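Uncharacterized protein (Bacteroides thetaiotaomicron, PDB 4QNI) is of unknown function but, as a two-domain protein of a Bacteroides gut bacterium, may serve as an auxiliary nutrient-binding protein. Local coordinates at residues V29-R33 / V210-Q214; H72-L77 / Y93-A98; L101-Y106 / W136-L140; K232-F237 / T248-N253. One frame throughout, in Å; residues are numbered along the deposited sequence.

Overall arrangement
Contacts 2 and 3 lie in the N-terminal domain and contact 4 in the C-terminal one, while contact 1, closest to the chain's centre, joins the two. Contacts 2 and 3, centres about 8 Å apart, are linked by strand 135-142, which carries one side of contact 3 and pairs with strand 93-95 of contact 2. Half the touching residues of contact 1 are buried; contact 4 reaches the surface most, with Thr-248 and Asp-252 exposed. Contact 3 is mostly apolar and aromatic, contact 2 turns on a histidine-carboxylate bond, contact 1 combines a tyrosine ring packed on backbone with a serine-glutamate hydrogen bond, and contact 4 pairs backbones. Contacts 1 and 4 touch through Ile-211 and Lys-236.

Contact 1: V29-R33 / V210-Q214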
# COMPACT_ATOMS: atom_id res chain seq x y z
N VAL A 29 20.63 13.28 18.36
CA VAL A 29 22.02 13.64 18.64
C VAL A 29 22.16 13.95 20.14
O VAL A 29 21.36 14.75 20.63
CB VAL A 29 22.48 14.86 17.76
CG1 VAL A 29 23.97 15.11 17.90
CG2 VAL A 29 22.07 14.72 16.30
N PRO A 30 23.11 13.38 20.90
CA PRO A 30 23.19 13.74 22.33
C PRO A 30 23.47 15.23 22.45
O PRO A 30 24.22 15.75 21.64
CB PRO A 30 24.33 12.88 22.89
CG PRO A 30 25.05 12.37 21.74
CD PRO A 30 24.16 12.41 20.52
N TYR A 31 22.79 15.93 23.40
CA TYR A 31 22.98 17.37 23.59
C TYR A 31 24.46 17.63 23.87
O TYR A 31 25.04 18.55 23.30
CB TYR A 31 22.06 17.89 24.69
CG TYR A 31 22.38 19.32 25.09
CD1 TYR A 31 21.92 20.39 24.32
CD2 TYR A 31 23.12 19.60 26.23
CE1 TYR A 31 22.22 21.71 24.67
CE2 TYR A 31 23.42 20.91 26.59
CZ TYR A 31 22.96 21.96 25.81
OH TYR A 31 23.22 23.27 26.17
N SER A 32 25.07 16.77 24.68
CA SER A 32 26.48 16.77 24.99
C SER A 32 27.09 15.41 24.64
O SER A 32 26.58 14.37 25.03
CB SER A 32 26.72 17.07 26.47
OG SER A 32 26.40 18.41 26.81
N ARG A 33 28.17 15.43 23.88
CA ARG A 33 28.93 14.22 23.55
C ARG A 33 29.97 14.00 24.65
O ARG A 33 30.81 14.87 24.91
CB ARG A 33 29.59 14.34 22.16
CG ARG A 33 30.35 13.09 21.73
CD ARG A 33 29.42 11.91 21.50
NE ARG A 33 28.57 12.10 20.32
CZ ARG A 33 27.71 11.19 19.88
NH1 ARG A 33 27.50 10.07 20.56
NH2 ARG A 33 27.01 11.42 18.77
N VAL A 210 14.84 19.47 24.47
CA VAL A 210 16.03 19.86 25.23
C VAL A 210 16.22 21.39 25.29
O VAL A 210 16.01 22.09 24.30
CB VAL A 210 17.30 19.19 24.65
CG1 VAL A 210 18.56 19.72 25.30
CG2 VAL A 210 17.22 17.70 24.82
N ILE A 211 16.64 21.88 26.48
CA ILE A 211 17.06 23.26 26.75
C ILE A 211 18.55 23.19 27.03
O ILE A 211 19.36 23.82 26.35
CB ILE A 211 16.24 24.00 27.83
CG1 ILE A 211 14.84 24.35 27.26
CG2 ILE A 211 16.99 25.27 28.31
CD1 ILE A 211 13.89 25.08 28.22
N ASP A 212 18.91 22.38 28.03
CA ASP A 212 20.29 22.06 28.38
C ASP A 212 20.30 20.61 28.94
O ASP A 212 19.34 19.87 28.70
CB ASP A 212 20.91 23.10 29.32
CG ASP A 212 20.20 23.32 30.65
OD1 ASP A 212 19.55 22.35 31.14
OD2 ASP A 212 20.37 24.41 31.23
N GLU A 213 21.38 20.21 29.63
CA GLU A 213 21.51 18.84 30.17
C GLU A 213 20.48 18.44 31.21
O GLU A 213 20.19 17.25 31.35
CB GLU A 213 22.88 18.65 30.83
CG GLU A 213 24.04 18.62 29.87
CD GLU A 213 25.40 18.47 30.52
OE1 GLU A 213 25.49 18.45 31.77
OE2 GLU A 213 26.39 18.35 29.77
N GLN A 214 19.97 19.42 31.98
CA GLN A 214 19.06 19.14 33.11
C GLN A 214 17.72 19.83 32.94
O GLN A 214 16.93 19.92 33.90
CB GLN A 214 19.71 19.65 34.42
CG GLN A 214 20.97 18.89 34.83
CD GLN A 214 20.71 17.42 35.10
OE1 GLN A 214 21.47 16.55 34.67
NE2 GLN A 214 19.60 17.11 35.81
O HOH W 1 21.74 25.64 26.29
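With CG of Tyr-31 turned anti to the backbone N (chi1 171°), the phenol reaches across to the 210-214 corner, while the extended chain of Glu-213 beyond CG carries its carboxylate to Ser-32. CA of Asp-212 sits over one face of the tyrosine ring, 4.0 Å from its centroid, in a CH-pi contact displaced toward the hydroxyl end of the ring (CZ). Near the base of the ring, CG1 of Val-210 packs 3.6 Å from Tyr-31 CD1. One water donates to both Tyr-31 OH and the carbonyl oxygen of Ile-211, and the same hydroxyl is hydrogen-bonded to Glu-45. Beside the ring, Ser-32 OG donates to Glu-213 OE2 over 3.0 Å, using the anti lone pair of that oxygen; Tyr-40 OH also bonds to OE2, and Gly-46 N to the serine hydroxyl. The corner has its own brace, an Asx turn in which Asp-212 OD1 accepts from Gln-214 N; OD1 is also hydrogen-bonded to Thr-215 OG1. The two segments belong to different family regions, making this part of the interdomain junction. A tyrosine laid on backbone and flanked by polar groups with several partners each is consistent with a defined rather than sliding fit between the domains.

Contact 2: H72-L77 / Y93-A98; sequences HDADTL and YEDMGA
His-72 and Asp-95 meet head-on, the imidazole presenting NE2 to the carboxylate. In both residues CG stands anti to the backbone N (chi1 -177° and -166°), which extends the two side chains toward each other from opposite directions. NE2 donates to OD1 of Asp-95 over 2.6 Å at 153°, meeting the syn lone pair in the plane of the ring, although the carboxylate itself is twisted out of that plane. Gly-97 O lies over the centre of one imidazole face, 3.5 Å above it, and Ala-74 N covers the opposite face, so the ring is held on both sides. The absence of a side chain at Gly-97 leaves room for the imidazole. The histidine ends strand 66-72 just ahead of helix 74-85, whose N-cap is Asp-73: its OD1 accepts from Thr-76 N, and Thr-76 OG1 donates to Asp-73 OD2 at 2.7 Å. Opposite, strand 93-95 runs into a type I turn from Asp-95 to Ala-98, where Asp-95 OD1 also accepts weakly from Gly-97 N. Further along the helix, Leu-77 spreads its two methyls over the strand, CD1 lying 3.7 Å from Tyr-93 CB and CD2 3.8 Å from Asp-95 CA. The phenol of Tyr-93 leads away from the helix, toward a cation-pi contact with Lys-135.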
# COMPACT_ATOMS: atom_id res chain seq x y z
N HIS A 72 24.73 22.45 1.46
CA HIS A 72 23.51 22.95 2.07
C HIS A 72 22.44 22.95 0.98
O HIS A 72 22.76 23.26 -0.16
CB HIS A 72 23.75 24.37 2.64
CG HIS A 72 22.57 24.95 3.36
ND1 HIS A 72 22.21 26.28 3.19
CD2 HIS A 72 21.70 24.37 4.21
CE1 HIS A 72 21.13 26.46 3.91
NE2 HIS A 72 20.78 25.33 4.54
N ASP A 73 21.21 22.50 1.29
CA ASP A 73 20.14 22.42 0.31
C ASP A 73 18.87 23.14 0.83
O ASP A 73 17.86 22.51 1.13
CB ASP A 73 19.85 20.94 -0.05
CG ASP A 73 18.91 20.74 -1.24
OD1 ASP A 73 18.46 21.76 -1.84
OD2 ASP A 73 18.60 19.58 -1.54
N ALA A 74 18.94 24.46 0.92
CA ALA A 74 17.83 25.30 1.38
C ALA A 74 16.62 25.21 0.41
O ALA A 74 15.48 25.29 0.86
CB ALA A 74 18.29 26.74 1.52
N ASP A 75 16.88 24.93 -0.88
CA ASP A 75 15.85 24.79 -1.93
C ASP A 75 14.88 23.70 -1.64
O ASP A 75 13.69 23.97 -1.62
CB ASP A 75 16.48 24.54 -3.31
CG ASP A 75 17.06 25.76 -3.97
OD1 ASP A 75 16.46 26.85 -3.86
OD2 ASP A 75 18.10 25.61 -4.66
N THR A 76 15.36 22.47 -1.38
CA THR A 76 14.49 21.32 -1.07
C THR A 76 13.68 21.60 0.21
O THR A 76 12.50 21.27 0.26
CB THR A 76 15.34 20.05 -0.97
OG1 THR A 76 16.05 19.88 -2.20
CG2 THR A 76 14.52 18.80 -0.69
N LEU A 77 14.30 22.22 1.22
CA LEU A 77 13.60 22.57 2.46
C LEU A 77 12.48 23.57 2.15
O LEU A 77 11.36 23.39 2.63
CB LEU A 77 14.58 23.14 3.51
CG LEU A 77 13.99 23.57 4.85
CD1 LEU A 77 13.16 22.46 5.49
CD2 LEU A 77 15.09 24.00 5.80
N TYR A 93 9.72 24.29 8.92
CA TYR A 93 10.97 23.76 9.47
C TYR A 93 12.00 24.85 9.26
O TYR A 93 12.04 25.43 8.16
CB TYR A 93 11.38 22.45 8.79
CG TYR A 93 10.42 21.32 9.03
CD1 TYR A 93 10.37 20.65 10.25
CD2 TYR A 93 9.56 20.89 8.02
CE1 TYR A 93 9.49 19.60 10.47
CE2 TYR A 93 8.67 19.83 8.22
CZ TYR A 93 8.64 19.18 9.45
OH TYR A 93 7.75 18.16 9.70
N GLU A 94 12.75 25.21 10.29
CA GLU A 94 13.72 26.29 10.16
C GLU A 94 15.05 25.72 9.74
O GLU A 94 15.46 24.65 10.15
CB GLU A 94 13.85 27.11 11.45
CG GLU A 94 12.64 27.98 11.74
CD GLU A 94 12.32 29.10 10.76
OE1 GLU A 94 13.25 29.78 10.28
OE2 GLU A 94 11.11 29.31 10.50
N ASP A 95 15.71 26.45 8.88
CA ASP A 95 16.98 26.10 8.27
C ASP A 95 18.17 26.32 9.23
O ASP A 95 18.70 27.42 9.34
CB ASP A 95 17.15 26.94 7.00
CG ASP A 95 18.24 26.47 6.08
OD1 ASP A 95 19.04 25.61 6.51
OD2 ASP A 95 18.28 26.95 4.92
N MSE A 96 18.62 25.25 9.83
CA MSE A 96 19.75 25.19 10.75
C MSE A 96 21.08 25.49 10.08
O MSE A 96 22.01 25.92 10.77
CB MSE A 96 19.82 23.80 11.35
CG MSE A 96 20.41 23.76 12.70
SE MSE A 96 20.37 21.92 13.22
CE MSE A 96 20.64 22.21 15.06
N GLY A 97 21.18 25.20 8.78
CA GLY A 97 22.39 25.43 8.00
C GLY A 97 22.49 26.78 7.32
O GLY A 97 23.43 27.02 6.56
N ALA A 98 21.55 27.70 7.61
CA ALA A 98 21.54 29.03 7.02
C ALA A 98 22.79 29.84 7.39
O ALA A 98 23.42 29.58 8.43
CB ALA A 98 20.27 29.79 7.42

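Contact 3: L101-Y106 / W136-L140; sequences LAYASY and WVLPL
Two sheets of the N-terminal domain face each other here, strand 104-105 at the edge of a three-stranded antiparallel sheet and strand 135-142 within the mixed sheet. No hydrogen bond runs directly between the segments, and alternate residues of strand 135-142, Trp-136, Leu-138 and Leu-140, supply one side of the interface. At one end Tyr-103 and Trp-136 form an edge-to-face pair, the tyrosine edge turned to the indole face with planes at 61° and centroids 5.1 Å apart. CE2 of Tyr-103 does the touching, 3.6 Å from CZ2 of the indole. A water joins Tyr-103 OH, at 2.6 Å, to the indole NE1, to which its bond is weak. Leu-101 CD1 comes in obliquely from the same side as Tyr-103, 3.7 Å from Trp-136 CZ3. In the middle Ala-104 CB meets Leu-138 CD2 at 4.3 Å. At the other end the ring of Tyr-106, with CG between the backbone N and carbonyl carbon (chi1 51°), runs antiparallel alongside Leu-140, whose CD2 lies over its face, 3.6 Å from the centroid and 21° off the normal. Exchanging Tyr-106 for a serine would probably leave the CD2 methyl of Leu-140 without its aromatic cover and open a gap beside Leu-138. Two sheets packed face to face through side chains fit a beta-sandwich, consistent with an E-set-like (immunoglobulin-like) fold.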
# COMPACT_ATOMS: atom_id res chain seq x y z
N LEU A 101 24.51 30.99 11.06
CA LEU A 101 24.12 30.16 12.21
C LEU A 101 25.32 29.36 12.66
O LEU A 101 26.19 29.02 11.85
CB LEU A 101 22.91 29.24 11.93
CG LEU A 101 21.58 29.95 11.59
CD1 LEU A 101 20.48 28.97 11.41
CD2 LEU A 101 21.16 30.88 12.68
N ALA A 102 25.41 29.13 13.93
CA ALA A 102 26.56 28.42 14.46
C ALA A 102 26.12 27.15 15.21
O ALA A 102 26.79 26.71 16.14
CB ALA A 102 27.36 29.35 15.37
N TYR A 103 25.00 26.55 14.74
CA TYR A 103 24.47 25.34 15.34
C TYR A 103 25.14 24.13 14.79
O TYR A 103 25.42 23.21 15.54
CB TYR A 103 22.96 25.25 15.11
CG TYR A 103 22.16 26.25 15.92
CD1 TYR A 103 22.39 26.43 17.28
CD2 TYR A 103 21.14 27.00 15.33
CE1 TYR A 103 21.65 27.33 18.04
CE2 TYR A 103 20.36 27.88 16.09
CZ TYR A 103 20.62 28.04 17.44
OH TYR A 103 19.89 28.94 18.18
N ALA A 104 25.45 24.13 13.49
CA ALA A 104 25.99 22.99 12.81
C ALA A 104 27.09 23.33 11.83
O ALA A 104 27.03 24.33 11.13
CB ALA A 104 24.86 22.31 12.05
N SER A 105 28.05 22.43 11.72
CA SER A 105 29.11 22.47 10.73
C SER A 105 29.34 21.04 10.21
O SER A 105 29.00 20.07 10.90
CB SER A 105 30.38 23.08 11.30
OG SER A 105 30.92 22.21 12.29
N TYR A 106 29.88 20.92 9.01
CA TYR A 106 30.18 19.63 8.37
C TYR A 106 31.21 19.85 7.24
O TYR A 106 31.25 20.95 6.66
CB TYR A 106 28.89 18.94 7.83
CG TYR A 106 28.03 19.84 6.96
CD1 TYR A 106 27.10 20.70 7.52
CD2 TYR A 106 28.21 19.88 5.57
CE1 TYR A 106 26.39 21.61 6.74
CE2 TYR A 106 27.49 20.77 4.78
CZ TYR A 106 26.59 21.64 5.37
OH TYR A 106 25.88 22.53 4.60
N TRP A 136 14.01 23.08 13.97
CA TRP A 136 15.33 23.12 13.35
C TRP A 136 15.60 21.87 12.52
O TRP A 136 15.47 20.76 13.02
CB TRP A 136 16.45 23.32 14.38
CG TRP A 136 16.45 24.69 15.01
CD1 TRP A 136 16.17 24.98 16.31
CD2 TRP A 136 16.73 25.94 14.37
NE1 TRP A 136 16.31 26.34 16.53
CE2 TRP A 136 16.65 26.95 15.35
CE3 TRP A 136 17.09 26.31 13.06
CZ2 TRP A 136 16.89 28.30 15.06
CZ3 TRP A 136 17.33 27.65 12.77
CH2 TRP A 136 17.23 28.63 13.77
N VAL A 137 15.98 22.09 11.27
CA VAL A 137 16.28 21.05 10.31
C VAL A 137 17.62 21.39 9.62
O VAL A 137 17.87 22.56 9.30
CB VAL A 137 15.09 20.98 9.28
CG1 VAL A 137 15.53 20.58 7.89
CG2 VAL A 137 14.00 20.06 9.78
N LEU A 138 18.44 20.36 9.33
CA LEU A 138 19.66 20.59 8.59
C LEU A 138 19.47 19.99 7.19
O LEU A 138 19.45 18.76 7.08
CB LEU A 138 20.89 19.99 9.31
CG LEU A 138 22.25 20.16 8.60
CD1 LEU A 138 22.60 21.64 8.46
CD2 LEU A 138 23.36 19.38 9.35
N PRO A 139 19.27 20.83 6.13
CA PRO A 139 19.05 20.26 4.78
C PRO A 139 20.36 20.09 3.99
O PRO A 139 21.10 21.04 3.83
CB PRO A 139 18.11 21.28 4.14
CG PRO A 139 18.50 22.64 4.78
CD PRO A 139 19.21 22.31 6.10
N LEU A 140 20.64 18.87 3.49
CA LEU A 140 21.88 18.55 2.77
C LEU A 140 21.61 17.84 1.47
O LEU A 140 20.61 17.15 1.33
CB LEU A 140 22.81 17.63 3.62
CG LEU A 140 23.18 18.12 5.03
CD1 LEU A 140 23.66 16.98 5.89
CD2 LEU A 140 24.21 19.21 4.97
O HOH W 2 17.33 28.79 18.30

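Contact 4: K232-F237 / T248-N253; sequences KYKIKF and TISCDN. With EDO (1,2-ethanediol), chain G.
Segments 234-237 and 248-250 run antiparallel, their axes 4.8 Å apart at closest and 164° between their directions, as part of the beta hairpin of strands 234-240 and 244-250 in the large antiparallel sheet of the C-terminal domain. Lys-236 and Ser-250 are its hydrogen-bonded pair: Lys-236 N donates to Ser-250 O at 2.8 Å, and Ser-250 N returns a bond to Lys-236 O. Phe-237 and Ile-249 form the adjoining non-hydrogen-bonded pair. Their side chains lie side by side on one face of the sheet, CE2 of the phenyl 3.6 Å from Ile-249 CD1. CG2 of Ile-249, set anti to its own backbone N, turns the other way and meets Ile-235 CG2 at 3.5 Å; Ile-235 CD1 extends this apolar row to Cys-251 SG. Leu-261 of the adjacent strand 260-275 and Val-292 of strand 282-298 beyond it also pack on Ile-249. On the opposite face Lys-236 runs past the Ser-250 hydroxyl toward Asp-252, to which its NZ makes a long salt bridge. Lys-234 NZ is paired instead with Asp-131, a residue of the N-terminal family region, and donates to an ethanediol oxygen. Past the regular pairing, water takes over, one molecule linking Lys-234 O to Asp-252 N. A second accepts from Lys-234 N and donates to Asn-253 OD1, while Asn-253 ND2 reaches Lys-232 O at 2.8 Å and 171°. Replacing Asn-253 by a leucine would probably leave the carbonyl of Lys-232 without this donor and that water without its acceptor. Lys-232 O lies almost in the plane of the Asn-253 amide.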
# COMPACT_ATOMS: atom_id res chain seq x y z
N LYS A 232 4.36 31.10 22.59
CA LYS A 232 3.72 31.78 23.71
C LYS A 232 3.45 30.80 24.88
O LYS A 232 3.16 31.24 25.99
CB LYS A 232 2.38 32.41 23.24
CG LYS A 232 2.38 33.92 23.03
CD LYS A 232 0.97 34.49 22.67
CE LYS A 232 0.08 34.80 23.87
NZ LYS A 232 -1.09 35.66 23.51
N TYR A 233 3.55 29.47 24.63
CA TYR A 233 3.17 28.45 25.62
C TYR A 233 4.28 27.43 26.01
O TYR A 233 3.97 26.24 26.18
CB TYR A 233 1.93 27.72 25.08
CG TYR A 233 0.80 28.67 24.78
CD1 TYR A 233 0.01 29.20 25.80
CD2 TYR A 233 0.54 29.09 23.47
CE1 TYR A 233 -1.02 30.10 25.53
CE2 TYR A 233 -0.48 30.00 23.19
CZ TYR A 233 -1.25 30.50 24.22
OH TYR A 233 -2.25 31.41 23.97
N LYS A 234 5.53 27.89 26.26
CA LYS A 234 6.60 26.97 26.68
C LYS A 234 6.67 26.81 28.20
O LYS A 234 6.84 27.79 28.94
CB LYS A 234 7.97 27.40 26.14
CG LYS A 234 8.04 27.39 24.61
CD LYS A 234 9.17 28.25 24.10
CE LYS A 234 10.49 27.52 24.09
NZ LYS A 234 11.59 28.47 23.83
N ILE A 235 6.57 25.55 28.67
CA ILE A 235 6.64 25.21 30.09
C ILE A 235 7.98 24.48 30.34
O ILE A 235 8.19 23.39 29.83
CB ILE A 235 5.40 24.37 30.54
CG1 ILE A 235 4.05 25.03 30.16
CG2 ILE A 235 5.48 24.03 32.04
CD1 ILE A 235 3.79 26.58 30.58
N LYS A 236 8.87 25.10 31.12
CA LYS A 236 10.20 24.58 31.43
C LYS A 236 10.17 23.59 32.56
O LYS A 236 9.50 23.83 33.56
CB LYS A 236 11.16 25.72 31.79
CG LYS A 236 11.54 26.62 30.62
CD LYS A 236 12.28 27.89 31.07
CE LYS A 236 13.66 27.67 31.68
NZ LYS A 236 14.20 28.91 32.32
N PHE A 237 10.92 22.48 32.39
CA PHE A 237 11.09 21.41 33.40
C PHE A 237 12.58 21.24 33.71
O PHE A 237 13.35 20.83 32.83
CB PHE A 237 10.47 20.08 32.95
CG PHE A 237 8.96 20.06 32.87
CD1 PHE A 237 8.30 20.65 31.79
CD2 PHE A 237 8.21 19.36 33.81
CE1 PHE A 237 6.90 20.61 31.71
CE2 PHE A 237 6.81 19.30 33.71
CZ PHE A 237 6.16 19.96 32.69
N THR A 248 11.66 21.67 38.91
CA THR A 248 11.24 23.07 38.94
C THR A 248 10.48 23.32 37.65
O THR A 248 11.05 23.21 36.56
CB THR A 248 12.43 24.01 39.13
OG1 THR A 248 13.09 23.66 40.35
CG2 THR A 248 11.99 25.52 39.14
N ILE A 249 9.18 23.61 37.77
CA ILE A 249 8.33 23.91 36.63
C ILE A 249 8.18 25.42 36.55
O ILE A 249 7.76 26.05 37.52
CB ILE A 249 6.96 23.19 36.69
CG1 ILE A 249 7.12 21.65 36.71
CG2 ILE A 249 6.10 23.63 35.51
CD1 ILE A 249 5.74 20.83 36.82
N SER A 250 8.54 26.01 35.42
CA SER A 250 8.42 27.45 35.27
C SER A 250 7.99 27.82 33.85
O SER A 250 7.91 26.97 32.95
CB SER A 250 9.72 28.16 35.64
OG SER A 250 10.77 27.70 34.81
N CYS A 251 7.69 29.11 33.68
CA CYS A 251 7.26 29.71 32.43
C CYS A 251 7.84 31.10 32.36
O CYS A 251 7.56 31.91 33.24
CB CYS A 251 5.74 29.72 32.36
SG CYS A 251 5.09 30.39 30.82
N ASP A 252 8.67 31.37 31.34
CA ASP A 252 9.34 32.67 31.18
C ASP A 252 8.36 33.81 30.86
O ASP A 252 8.65 34.95 31.21
CB ASP A 252 10.46 32.58 30.13
CG ASP A 252 11.70 31.86 30.63
OD1 ASP A 252 11.90 31.80 31.87
OD2 ASP A 252 12.49 31.39 29.79
N ASN A 253 7.21 33.51 30.24
CA ASN A 253 6.16 34.51 30.00
C ASN A 253 4.91 34.15 30.83
O ASN A 253 3.79 34.17 30.31
CB ASN A 253 5.85 34.66 28.50
CG ASN A 253 5.31 33.42 27.85
OD1 ASN A 253 5.76 32.29 28.13
ND2 ASN A 253 4.30 33.61 27.01
C1 EDO G . 14.39 27.83 25.61
O1 EDO G . 13.96 26.93 24.60
C2 EDO G . 15.87 28.23 25.38
O2 EDO G . 15.94 29.25 24.39
O HOH W 3 9.04 29.16 29.39
O HOH W 4 6.64 30.72 26.08